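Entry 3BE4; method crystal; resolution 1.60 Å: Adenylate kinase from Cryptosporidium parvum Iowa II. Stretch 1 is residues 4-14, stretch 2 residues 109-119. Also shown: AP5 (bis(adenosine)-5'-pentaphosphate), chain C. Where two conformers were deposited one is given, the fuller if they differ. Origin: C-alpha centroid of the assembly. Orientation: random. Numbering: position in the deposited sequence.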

# COMPACT_ATOMS: atom_id res chain seq x y z
N LYS A 4 18.32 -2.38 -10.30
CA LYS A 4 17.36 -3.27 -9.65
C LYS A 4 15.94 -2.77 -9.86
O LYS A 4 14.96 -3.14 -9.14
CB LYS A 4 17.67 -3.41 -8.14
CG LYS A 4 19.04 -4.08 -7.91
CD LYS A 4 19.38 -4.07 -6.49
CE LYS A 4 18.82 -5.28 -5.87
NZ LYS A 4 18.95 -6.70 -6.51
N LYS A 5 15.76 -1.96 -10.87
CA LYS A 5 14.41 -1.46 -11.16
C LYS A 5 13.40 -2.49 -11.43
O LYS A 5 13.64 -3.46 -12.18
CB LYS A 5 14.48 -0.54 -12.44
CG LYS A 5 13.11 -0.02 -12.96
CD LYS A 5 13.23 1.10 -14.04
CE LYS A 5 11.86 1.32 -14.64
NZ LYS A 5 11.87 2.47 -15.60
N HIS A 6 12.23 -2.32 -10.74
CA HIS A 6 11.01 -3.04 -11.10
C HIS A 6 9.92 -2.05 -11.05
O HIS A 6 9.98 -1.06 -10.33
CB HIS A 6 10.70 -4.09 -9.96
CG HIS A 6 11.67 -5.21 -9.88
ND1 HIS A 6 12.89 -5.11 -9.24
CD2 HIS A 6 11.61 -6.48 -10.36
CE1 HIS A 6 13.56 -6.26 -9.36
NE2 HIS A 6 12.79 -7.10 -10.01
N ASN A 7 8.83 -2.34 -11.76
CA ASN A 7 7.59 -1.55 -11.76
C ASN A 7 6.55 -2.45 -11.21
O ASN A 7 6.02 -3.31 -11.91
CB ASN A 7 7.18 -1.03 -13.18
CG ASN A 7 8.19 0.02 -13.68
OD1 ASN A 7 8.92 0.58 -12.90
ND2 ASN A 7 8.21 0.26 -15.00
N LEU A 8 6.23 -2.21 -9.95
CA LEU A 8 5.52 -3.25 -9.11
C LEU A 8 4.22 -2.67 -8.56
O LEU A 8 4.12 -1.52 -8.20
CB LEU A 8 6.21 -3.67 -7.83
CG LEU A 8 7.57 -4.22 -8.06
CD1 LEU A 8 8.19 -4.45 -6.73
CD2 LEU A 8 7.53 -5.49 -8.85
N ILE A 9 3.19 -3.51 -8.54
CA ILE A 9 1.97 -3.18 -7.76
C ILE A 9 1.83 -4.29 -6.70
O ILE A 9 2.03 -5.44 -7.00
CB ILE A 9 0.73 -3.27 -8.70
CG1 ILE A 9 0.74 -2.14 -9.78
CG2 ILE A 9 -0.59 -3.07 -7.91
CD1 ILE A 9 -0.45 -2.19 -10.74
N LEU A 10 1.55 -3.88 -5.47
CA LEU A 10 1.11 -4.84 -4.44
C LEU A 10 -0.45 -4.73 -4.28
O LEU A 10 -1.00 -3.62 -4.13
CB LEU A 10 1.75 -4.46 -3.14
CG LEU A 10 3.30 -4.39 -3.18
CD1 LEU A 10 3.77 -4.21 -1.78
CD2 LEU A 10 3.89 -5.58 -3.83
N ILE A 11 -1.21 -5.84 -4.36
CA ILE A 11 -2.64 -5.72 -4.11
C ILE A 11 -2.87 -6.68 -2.91
O ILE A 11 -2.27 -7.76 -2.79
CB ILE A 11 -3.41 -6.41 -5.30
CG1 ILE A 11 -3.28 -5.55 -6.55
CG2 ILE A 11 -4.95 -6.46 -4.99
CD1 ILE A 11 -3.87 -6.32 -7.77
N GLY A 12 -3.74 -6.29 -2.04
CA GLY A 12 -4.01 -7.21 -0.94
C GLY A 12 -5.01 -6.45 -0.05
O GLY A 12 -5.16 -5.24 -0.17
N ALA A 13 -5.64 -7.22 0.80
CA ALA A 13 -6.65 -6.66 1.74
C ALA A 13 -6.06 -5.49 2.50
O ALA A 13 -4.83 -5.49 2.77
CB ALA A 13 -7.14 -7.73 2.64
N PRO A 14 -6.86 -4.51 2.95
CA PRO A 14 -6.43 -3.51 3.88
C PRO A 14 -5.80 -4.26 5.09
O PRO A 14 -6.31 -5.23 5.62
CB PRO A 14 -7.72 -2.76 4.23
CG PRO A 14 -8.80 -3.75 3.83
CD PRO A 14 -8.34 -4.37 2.63
N GLY A 109 5.60 5.06 -22.16
CA GLY A 109 6.25 3.91 -22.78
C GLY A 109 6.90 2.97 -21.76
O GLY A 109 7.67 2.06 -22.16
N ASP A 110 6.58 3.15 -20.47
CA ASP A 110 7.05 2.18 -19.48
C ASP A 110 5.92 1.14 -19.31
O ASP A 110 4.79 1.28 -19.85
CB ASP A 110 7.54 2.89 -18.22
CG ASP A 110 8.71 2.13 -17.48
OD1 ASP A 110 9.07 0.96 -17.84
OD2 ASP A 110 9.27 2.71 -16.50
N SER A 111 6.22 0.04 -18.64
CA SER A 111 5.19 -1.00 -18.42
C SER A 111 5.43 -1.61 -17.02
O SER A 111 6.53 -1.50 -16.46
CB SER A 111 5.31 -2.11 -19.45
OG SER A 111 6.66 -2.58 -19.39
N LEU A 112 4.39 -2.29 -16.52
CA LEU A 112 4.52 -3.02 -15.25
C LEU A 112 5.38 -4.26 -15.34
O LEU A 112 5.31 -4.99 -16.35
CB LEU A 112 3.09 -3.48 -14.85
CG LEU A 112 2.21 -2.33 -14.45
CD1 LEU A 112 0.66 -2.69 -14.27
CD2 LEU A 112 2.69 -1.64 -13.18
N THR A 113 6.25 -4.51 -14.33
CA THR A 113 6.99 -5.70 -14.20
C THR A 113 6.16 -6.85 -13.61
O THR A 113 6.19 -8.00 -14.09
CB THR A 113 8.22 -5.45 -13.21
OG1 THR A 113 8.91 -4.44 -13.76
CG2 THR A 113 9.15 -6.73 -13.05
N SER A 114 5.51 -6.59 -12.46
CA SER A 114 4.96 -7.70 -11.71
C SER A 114 3.87 -7.08 -10.86
O SER A 114 4.00 -5.91 -10.48
CB SER A 114 5.97 -8.30 -10.66
OG SER A 114 6.91 -9.15 -11.36
N VAL A 115 2.86 -7.89 -10.56
CA VAL A 115 1.83 -7.49 -9.59
C VAL A 115 1.85 -8.63 -8.57
O VAL A 115 1.82 -9.83 -8.94
CB VAL A 115 0.42 -7.42 -10.27
CG1 VAL A 115 -0.66 -7.20 -9.24
CG2 VAL A 115 0.38 -6.29 -11.33
N ILE A 116 1.86 -8.29 -7.30
CA ILE A 116 2.02 -9.33 -6.26
C ILE A 116 0.77 -9.23 -5.41
O ILE A 116 0.48 -8.17 -4.79
CB ILE A 116 3.24 -9.06 -5.36
CG1 ILE A 116 4.46 -9.26 -6.25
CG2 ILE A 116 3.35 -10.15 -4.21
CD1 ILE A 116 5.89 -9.07 -5.52
N TYR A 117 0.06 -10.35 -5.26
CA TYR A 117 -1.22 -10.35 -4.54
C TYR A 117 -0.97 -11.03 -3.18
O TYR A 117 -0.47 -12.17 -3.09
CB TYR A 117 -2.24 -11.16 -5.34
CG TYR A 117 -3.57 -11.43 -4.63
CD1 TYR A 117 -4.17 -10.53 -3.78
CD2 TYR A 117 -4.21 -12.64 -4.87
CE1 TYR A 117 -5.41 -10.86 -3.07
CE2 TYR A 117 -5.39 -12.94 -4.24
CZ TYR A 117 -5.95 -12.07 -3.35
OH TYR A 117 -7.14 -12.49 -2.79
N PHE A 118 -1.26 -10.31 -2.10
CA PHE A 118 -0.99 -10.80 -0.74
C PHE A 118 -2.25 -11.56 -0.30
O PHE A 118 -3.31 -10.94 -0.07
CB PHE A 118 -0.84 -9.61 0.23
CG PHE A 118 0.55 -8.95 0.18
CD1 PHE A 118 1.21 -8.63 -1.04
CD2 PHE A 118 1.18 -8.64 1.38
CE1 PHE A 118 2.51 -8.02 -1.00
CE2 PHE A 118 2.39 -8.02 1.42
CZ PHE A 118 3.13 -7.74 0.23
N GLU A 119 -2.15 -12.89 -0.24
CA GLU A 119 -3.36 -13.66 0.17
C GLU A 119 -3.43 -13.77 1.68
O GLU A 119 -2.52 -14.23 2.33
CB GLU A 119 -3.31 -15.05 -0.42
CG GLU A 119 -3.43 -14.99 -1.88
CD GLU A 119 -3.57 -16.43 -2.49
OE1 GLU A 119 -2.61 -17.23 -2.35
OE2 GLU A 119 -4.64 -16.73 -3.13
PA AP5 C . -4.13 2.81 3.37
O1A AP5 C . -3.23 3.67 4.27
O2A AP5 C . -3.55 2.13 2.22
O3A AP5 C . -4.91 1.75 4.28
PB AP5 C . -5.49 0.31 3.95
O1B AP5 C . -5.83 0.19 2.54
O2B AP5 C . -6.53 0.01 5.04
O3B AP5 C . -4.11 -0.60 4.24
PG AP5 C . -3.10 -0.53 5.44
O1G AP5 C . -3.90 -0.57 6.70
O2G AP5 C . -2.19 0.59 5.17
O3G AP5 C . -2.44 -1.95 5.18
PD AP5 C . -0.95 -2.45 4.75
O1D AP5 C . -0.13 -1.27 4.46
O2D AP5 C . -1.17 -3.51 3.75
O3D AP5 C . -0.48 -3.21 6.08
PE AP5 C . 0.67 -2.77 7.10
O1E AP5 C . 0.36 -1.46 7.60
O2E AP5 C . 2.05 -3.01 6.52
O5F AP5 C . -5.36 3.64 2.78
C5F AP5 C . -5.95 4.51 3.75
C4F AP5 C . -7.37 4.84 3.12
O4F AP5 C . -7.16 5.86 2.18
C3F AP5 C . -8.11 3.77 2.41
O3F AP5 C . -8.84 2.95 3.30
C2F AP5 C . -9.03 4.69 1.58
O2F AP5 C . -10.02 5.37 2.44
C1F AP5 C . -8.08 5.75 1.06
N9A AP5 C . -7.42 5.30 -0.13
C8A AP5 C . -6.03 4.97 -0.18
N7A AP5 C . -5.70 4.61 -1.41
C5A AP5 C . -6.85 4.75 -2.21
C6A AP5 C . -7.06 4.57 -3.56
N6A AP5 C . -6.23 4.04 -4.47
N1A AP5 C . -8.39 4.82 -3.98
C2A AP5 C . -9.26 5.30 -3.12
N3A AP5 C . -9.10 5.50 -1.79
C4A AP5 C . -7.78 5.27 -1.34
O5J AP5 C . 0.51 -3.90 8.18
C5J AP5 C . -0.68 -3.90 9.11
C4J AP5 C . -0.15 -4.49 10.43
O4J AP5 C . 0.31 -5.85 10.34
C3J AP5 C . 0.93 -3.60 11.06
O3J AP5 C . 0.76 -3.58 12.46
C2J AP5 C . 2.11 -4.47 10.73
O2J AP5 C . 3.15 -4.30 11.68
C1J AP5 C . 1.74 -5.89 10.88
N9B AP5 C . 2.35 -6.88 10.05
C8B AP5 C . 2.84 -6.72 8.76
N7B AP5 C . 3.27 -7.91 8.31
C5B AP5 C . 3.06 -8.84 9.31
C6B AP5 C . 3.15 -10.27 9.36
N6B AP5 C . 3.63 -10.94 8.31
N1B AP5 C . 2.80 -10.89 10.51
C2B AP5 C . 2.22 -10.16 11.56
N3B AP5 C . 2.03 -8.81 11.54
C4B AP5 C . 2.36 -8.15 10.37
O HOH W 1 -5.66 -9.96 0.49

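The two stretches, far apart in sequence, lie side by side as neighbouring parallel strands, their axes 4.7 Å apart at closest approach and inclined by 23°. As is usual for parallel pairing, alternate residues of the first strand bond to two partners. Ile-9 N donates to Ser-114 O (3.2 Å) and Ile-9 O accepts from Ile-116 N (2.9 Å); two residues on, Ile-11 N reaches Ile-116 O (2.9 Å) and Ile-11 O takes Phe-118 N (2.8 Å). The same carbonyls attract polarized CA-H groups, as in Val-115 CA to Ile-9 O (3.3 Å).

At the start of the ladder, polar side chains add to the backbone bonds. Thr-113 closes a two-way link with Asn-7: its OG1 accepts from Asn-7 N (2.9 Å), while its N donates to Asn-7 O (2.7 Å). The Asn-7 amide ND2 donates to Ser-111 O (2.8 Å) and Asp-110 OD2 (3.1 Å), and that carboxylate oxygen also forms a salt bridge with Lys-5 NZ (2.8 Å).

Apolar contacts line both sheet faces, because in-register parallel pairing puts partners on the same face, where their aliphatic groups meet and are shielded from water. On one, Ile-11 CD1 meets Val-115 CG1 (3.6 Å) and Ile-9 CD1 meets Leu-112 CD1 (3.7 Å). On the other, Leu-10 CD2 packs against Ile-116 CB (3.9 Å) and Phe-118 CE1 (4.0 Å).

Beyond the direct bonds, a water links the ends of the pair: its oxygen atom O lies 2.8 Å from Ala-13 N, whose hydrogen it accepts, and 2.6 Å from Phe-118 O, to which it donates.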